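Local coordinates for protein fatty acid synthase 1, isoform A (Drosophila melanogaster, PDB 6FN6) that probably takes part in the de novo synthesis of long-chain saturated fatty acids from acetyl-CoA and malonyl-CoA, here represented by its modifying region with dehydratase, enoylreductase and ketoreductase domains, at residues G306-G312 with V337-N343; L318-L324 with L353-V358. Residues are numbered along the deposited sequence.

Contact 1 of 2, residues G306-G312 with V337-N343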
loop_
_atom_site.group_PDB
_atom_site.type_symbol
_atom_site.label_atom_id
_atom_site.label_comp_id
_atom_site.label_asym_id
_atom_site.label_seq_id
_atom_site.Cartn_x
_atom_site.Cartn_y
_atom_site.Cartn_z
ATOM N N GLY A 306 22.154 53.615 43.772
ATOM C CA GLY A 306 21.431 54.827 43.427
ATOM C C GLY A 306 20.007 54.847 43.951
ATOM O O GLY A 306 19.467 53.813 44.341
ATOM N N VAL A 307 19.400 56.031 43.974
ATOM C CA VAL A 307 18.021 56.176 44.427
ATOM C C VAL A 307 17.276 57.177 43.549
ATOM O O VAL A 307 17.894 57.990 42.862
ATOM C CB VAL A 307 17.961 56.608 45.908
ATOM C CG1 VAL A 307 18.630 55.571 46.796
ATOM C CG2 VAL A 307 18.608 57.973 46.100
ATOM N N GLU A 308 15.948 57.111 43.579
ATOM C CA GLU A 308 15.114 58.069 42.860
ATOM C C GLU A 308 14.077 58.690 43.787
ATOM O O GLU A 308 13.227 57.995 44.343
ATOM C CB GLU A 308 14.417 57.405 41.670
ATOM C CG GLU A 308 13.225 58.197 41.134
ATOM C CD GLU A 308 12.693 57.652 39.822
ATOM O OE1 GLU A 308 12.853 56.440 39.565
ATOM O OE2 GLU A 308 12.109 58.437 39.043
ATOM N N LEU A 309 14.158 60.006 43.946
ATOM C CA LEU A 309 13.196 60.751 44.746
ATOM C C LEU A 309 11.883 60.891 43.975
ATOM O O LEU A 309 11.866 61.388 42.848
ATOM C CB LEU A 309 13.764 62.120 45.115
ATOM C CG LEU A 309 15.118 62.069 45.831
ATOM C CD1 LEU A 309 15.686 63.465 46.019
ATOM C CD2 LEU A 309 15.007 61.351 47.172
ATOM N N ALA A 310 10.788 60.450 44.590
ATOM C CA ALA A 310 9.494 60.375 43.913
ATOM C C ALA A 310 8.374 61.073 44.686
ATOM O O ALA A 310 7.278 60.530 44.814
ATOM C CB ALA A 310 9.124 58.917 43.668
ATOM N N ASN A 311 8.642 62.270 45.197
ATOM C CA ASN A 311 7.628 63.016 45.937
ATOM C C ASN A 311 6.759 63.857 45.007
ATOM O O ASN A 311 7.258 64.729 44.297
ATOM C CB ASN A 311 8.285 63.928 46.976
ATOM C CG ASN A 311 8.854 63.161 48.150
ATOM O OD1 ASN A 311 8.457 62.027 48.417
ATOM N ND2 ASN A 311 9.787 63.781 48.864
ATOM N N GLY A 312 5.455 63.592 45.014
ATOM C CA GLY A 312 4.522 64.332 44.181
ATOM C C GLY A 312 4.561 63.914 42.726
ATOM O O GLY A 312 4.386 64.738 41.828
ATOM N N VAL A 337 19.286 49.940 43.122
ATOM C CA VAL A 337 18.442 51.101 42.880
ATOM C C VAL A 337 17.196 51.007 43.746
ATOM O O VAL A 337 16.597 49.941 43.874
ATOM C CB VAL A 337 18.074 51.223 41.390
ATOM C CG1 VAL A 337 17.198 52.447 41.151
ATOM C CG2 VAL A 337 19.328 51.286 40.537
ATOM N N ALA A 338 16.819 52.129 44.347
ATOM C CA ALA A 338 15.639 52.186 45.198
ATOM C C ALA A 338 14.805 53.414 44.862
ATOM O O ALA A 338 15.315 54.387 44.305
ATOM C CB ALA A 338 16.040 52.202 46.664
ATOM N N VAL A 339 13.520 53.361 45.191
ATOM C CA VAL A 339 12.648 54.513 45.028
ATOM C C VAL A 339 12.273 55.025 46.410
ATOM O O VAL A 339 11.688 54.303 47.217
ATOM C CB VAL A 339 11.396 54.168 44.203
ATOM C CG1 VAL A 339 10.524 55.404 44.007
ATOM C CG2 VAL A 339 11.790 53.573 42.860
ATOM N N VAL A 340 12.616 56.280 46.672
ATOM C CA VAL A 340 12.359 56.897 47.963
ATOM C C VAL A 340 11.059 57.682 47.896
ATOM O O VAL A 340 10.830 58.442 46.955
ATOM C CB VAL A 340 13.523 57.803 48.395
ATOM C CG1 VAL A 340 13.336 58.246 49.837
ATOM C CG2 VAL A 340 14.854 57.086 48.220
ATOM N N THR A 341 10.208 57.493 48.899
ATOM C CA THR A 341 8.914 58.162 48.938
ATOM C C THR A 341 8.686 58.799 50.302
ATOM O O THR A 341 8.915 58.177 51.339
ATOM C CB THR A 341 7.760 57.186 48.630
ATOM O OG1 THR A 341 6.513 57.889 48.675
ATOM C CG2 THR A 341 7.730 56.035 49.636
ATOM N N SER A 342 8.241 60.051 50.286
ATOM C CA SER A 342 7.946 60.777 51.510
ATOM C C SER A 342 6.449 60.771 51.797
ATOM O O SER A 342 6.019 61.151 52.887
ATOM C CB SER A 342 8.454 62.217 51.407
ATOM O OG SER A 342 8.242 62.923 52.616
ATOM N N ASN A 343 5.657 60.341 50.819
ATOM C CA ASN A 343 4.207 60.403 50.944
ATOM C C ASN A 343 3.640 59.066 51.421
ATOM O O ASN A 343 2.437 58.821 51.315
ATOM C CB ASN A 343 3.574 60.799 49.608
ATOM C CG ASN A 343 4.095 62.128 49.088
ATOM O OD1 ASN A 343 4.467 62.247 47.919
ATOM N ND2 ASN A 343 4.132 63.133 49.957
#
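In the parallel pairing of G306-G312 with V337-N343, large and small side chains meet on both faces of the sheet. On one face, V340 is the bump: its CG2 lies 3.9 Å from CB of V307 and its CB 4.0 Å from CD2 of L309, so it fills the hollow between those two residues. The small A338 makes a dip beside V307, whose CG1 hovers 4.3 Å from the A338 CB. On the other face, G306 offers no side chain alongside V337, which instead packs on A320, L324 and I327 of helix 320-329. V339 is flanked here by E308 and, at CG1, by the A310 CB at 3.8 Å. Strand 303-309, helix 320-329 and strand 334-341 form a beta-alpha-beta unit, and the strand order of their sheet is that of a class I methyltransferase fold, consistent with the pseudo-methyltransferase domain of animal fatty acid synthases. Backbone hydrogen bonds zip the pair together: A338 N to G306 O (3.1 Å), E308 N to A338 O (2.9 Å), V340 N to E308 O (3.0 Å) and A310 N to V340 O (3.1 Å). Beyond them the chains spread, the CA atoms of A310 and T341 standing 5.5 Å apart, and side chains bridge the gap. N311 OD1 accepts from S342 N at 2.7 Å, while N343 OD1 receives a weak bond from G312 N at 3.4 Å.

Contact 2 of 2, residues L318-L324 with L353-V358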
loop_
_atom_site.group_PDB
_atom_site.type_symbol
_atom_site.label_atom_id
_atom_site.label_comp_id
_atom_site.label_asym_id
_atom_site.label_seq_id
_atom_site.Cartn_x
_atom_site.Cartn_y
_atom_site.Cartn_z
ATOM N N LEU A 318 8.161 57.288 36.997
ATOM C CA LEU A 318 9.490 57.199 37.602
ATOM C C LEU A 318 10.426 56.417 36.679
ATOM O O LEU A 318 9.985 55.539 35.937
ATOM C CB LEU A 318 9.422 56.565 38.995
ATOM C CG LEU A 318 8.651 55.258 39.162
ATOM C CD1 LEU A 318 9.530 54.053 38.883
ATOM C CD2 LEU A 318 8.052 55.183 40.561
ATOM N N VAL A 319 11.716 56.740 36.730
ATOM C CA VAL A 319 12.686 56.187 35.786
ATOM C C VAL A 319 13.538 55.073 36.394
ATOM O O VAL A 319 14.379 54.492 35.705
ATOM C CB VAL A 319 13.604 57.301 35.233
ATOM C CG1 VAL A 319 12.781 58.397 34.568
ATOM C CG2 VAL A 319 14.487 57.887 36.340
ATOM N N ALA A 320 13.331 54.790 37.677
ATOM C CA ALA A 320 14.147 53.822 38.410
ATOM C C ALA A 320 14.463 52.559 37.602
ATOM O O ALA A 320 15.617 52.131 37.537
ATOM C CB ALA A 320 13.452 53.438 39.707
ATOM N N ASN A 321 13.439 51.969 36.990
ATOM C CA ASN A 321 13.620 50.739 36.224
ATOM C C ASN A 321 14.639 50.942 35.112
ATOM O O ASN A 321 15.530 50.116 34.917
ATOM C CB ASN A 321 12.289 50.267 35.633
ATOM C CG ASN A 321 11.397 49.599 36.662
ATOM O OD1 ASN A 321 11.828 49.307 37.778
ATOM N ND2 ASN A 321 10.148 49.342 36.287
ATOM N N ARG A 322 14.496 52.040 34.377
ATOM C CA ARG A 322 15.398 52.340 33.272
ATOM C C ARG A 322 16.835 52.491 33.759
ATOM O O ARG A 322 17.767 52.018 33.113
ATOM C CB ARG A 322 14.951 53.610 32.545
ATOM C CG ARG A 322 15.796 53.967 31.327
ATOM C CD ARG A 322 15.687 52.927 30.220
ATOM N NE ARG A 322 14.327 52.816 29.698
ATOM C CZ ARG A 322 13.929 51.881 28.840
ATOM N NH1 ARG A 322 14.783 50.966 28.401
ATOM N NH2 ARG A 322 12.671 51.860 28.421
ATOM N N LEU A 323 17.011 53.153 34.898
ATOM C CA LEU A 323 18.344 53.353 35.452
ATOM C C LEU A 323 18.987 52.015 35.798
ATOM O O LEU A 323 20.113 51.739 35.392
ATOM C CB LEU A 323 18.291 54.247 36.690
ATOM C CG LEU A 323 17.704 55.648 36.503
ATOM C CD1 LEU A 323 17.778 56.423 37.807
ATOM C CD2 LEU A 323 18.413 56.404 35.385
ATOM N N LEU A 324 18.268 51.185 36.546
ATOM C CA LEU A 324 18.786 49.876 36.921
ATOM C C LEU A 324 19.066 49.043 35.673
ATOM O O LEU A 324 19.995 48.236 35.647
ATOM C CB LEU A 324 17.800 49.147 37.835
ATOM C CG LEU A 324 18.218 47.749 38.298
ATOM C CD1 LEU A 324 19.556 47.780 39.030
ATOM C CD2 LEU A 324 17.140 47.132 39.179
ATOM N N LEU A 353 6.589 49.446 39.994
ATOM C CA LEU A 353 7.908 48.973 39.574
ATOM C C LEU A 353 7.854 47.580 38.952
ATOM O O LEU A 353 8.512 47.317 37.945
ATOM C CB LEU A 353 8.869 48.967 40.765
ATOM C CG LEU A 353 9.218 50.337 41.343
ATOM C CD1 LEU A 353 9.929 50.189 42.678
ATOM C CD2 LEU A 353 10.082 51.112 40.364
ATOM N N GLY A 354 7.075 46.690 39.555
ATOM C CA GLY A 354 6.880 45.361 39.006
ATOM C C GLY A 354 8.022 44.386 39.231
ATOM O O GLY A 354 8.632 44.346 40.300
ATOM N N ASP A 355 8.301 43.595 38.200
ATOM C CA ASP A 355 9.290 42.527 38.265
ATOM C C ASP A 355 10.691 43.032 37.915
ATOM O O ASP A 355 11.505 42.299 37.356
ATOM C CB ASP A 355 8.887 41.388 37.323
ATOM C CG ASP A 355 9.748 40.151 37.495
ATOM O OD1 ASP A 355 10.241 39.920 38.620
ATOM O OD2 ASP A 355 9.930 39.410 36.505
ATOM N N SER A 356 10.969 44.288 38.250
ATOM C CA SER A 356 12.243 44.907 37.898
ATOM C C SER A 356 13.321 44.628 38.941
ATOM O O SER A 356 14.497 44.481 38.609
ATOM C CB SER A 356 12.066 46.416 37.736
ATOM O OG SER A 356 13.314 47.061 37.566
ATOM N N GLY A 357 12.911 44.553 40.201
ATOM C CA GLY A 357 13.833 44.321 41.295
ATOM C C GLY A 357 14.388 45.608 41.876
ATOM O O GLY A 357 15.527 45.659 42.337
ATOM N N VAL A 358 13.567 46.653 41.854
ATOM C CA VAL A 358 13.920 47.922 42.467
ATOM C C VAL A 358 13.228 47.961 43.819
ATOM O O VAL A 358 12.003 47.875 43.900
ATOM C CB VAL A 358 13.516 49.117 41.577
ATOM C CG1 VAL A 358 13.730 50.438 42.305
ATOM C CG2 VAL A 358 14.303 49.101 40.280
#
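Where helix 320-329 meets the loop after helix 346-353, one polar side chain, N321, works among apolar ones. L353, the last residue of helix 346-353, opens the second segment. Its CD2 presses tightly against L318 CD1 at 3.3 Å and lies 4.1 Å from A320 CB, while its carbonyl O, at the helix end, accepts a hydrogen bond from N321 ND2 at 3.1 Å. G354 then leaves helical geometry with positive phi, and the chain swings outward before coming back at S356. There S356 OG donates to N321 OD1 at 2.7 Å, so a single carboxamide holds both the helix end and the loop that follows it. G357, again at positive phi, has backbone angles that would jam a CB against the preceding carbonyl; the O of G357 lies 3.8 Å from L324 CD2. V358 finishes the segment pointing inward, with CG1 4.0 Å from A320 CB and CG2 3.6 Å from L324 CD2, so that it bridges two successive turns of helix 320-329. The contact thus packs the start of that helix against the end of helix 346-353 and the loop leading to strand 359-362, in a methyltransferase-like domain. Beneath runs strand 334-341, whose V339 touches A320, L353 and V358 and whose V337 touches L324; V319, just before helix 320-329, and L323 within it turn instead to helix 279-296 and strand 374-380.

Overall arrangement
Contacts 1 and 2 illustrate how one beta-alpha-beta region of a sheet and its covering helices is built from two kinds of joint. Contact 1 is the more deeply buried, pairing two inner strands of the sheet through regular main-chain bonds; contact 2 is partly buried and joins the intervening helix to the loop leading into edge strand 359-362, relying on apolar contacts and a carboxamide. The centres of contact 1 and contact 2 are about 11 Å apart, and their segments alternate along the chain. E308 links them directly: its OE2 lies 2.9 Å from V319 N, probably a hydrogen bond at the start of helix 320-329, and also pairs with R313. V337 O approaches V358 CG1 at 3.3 Å.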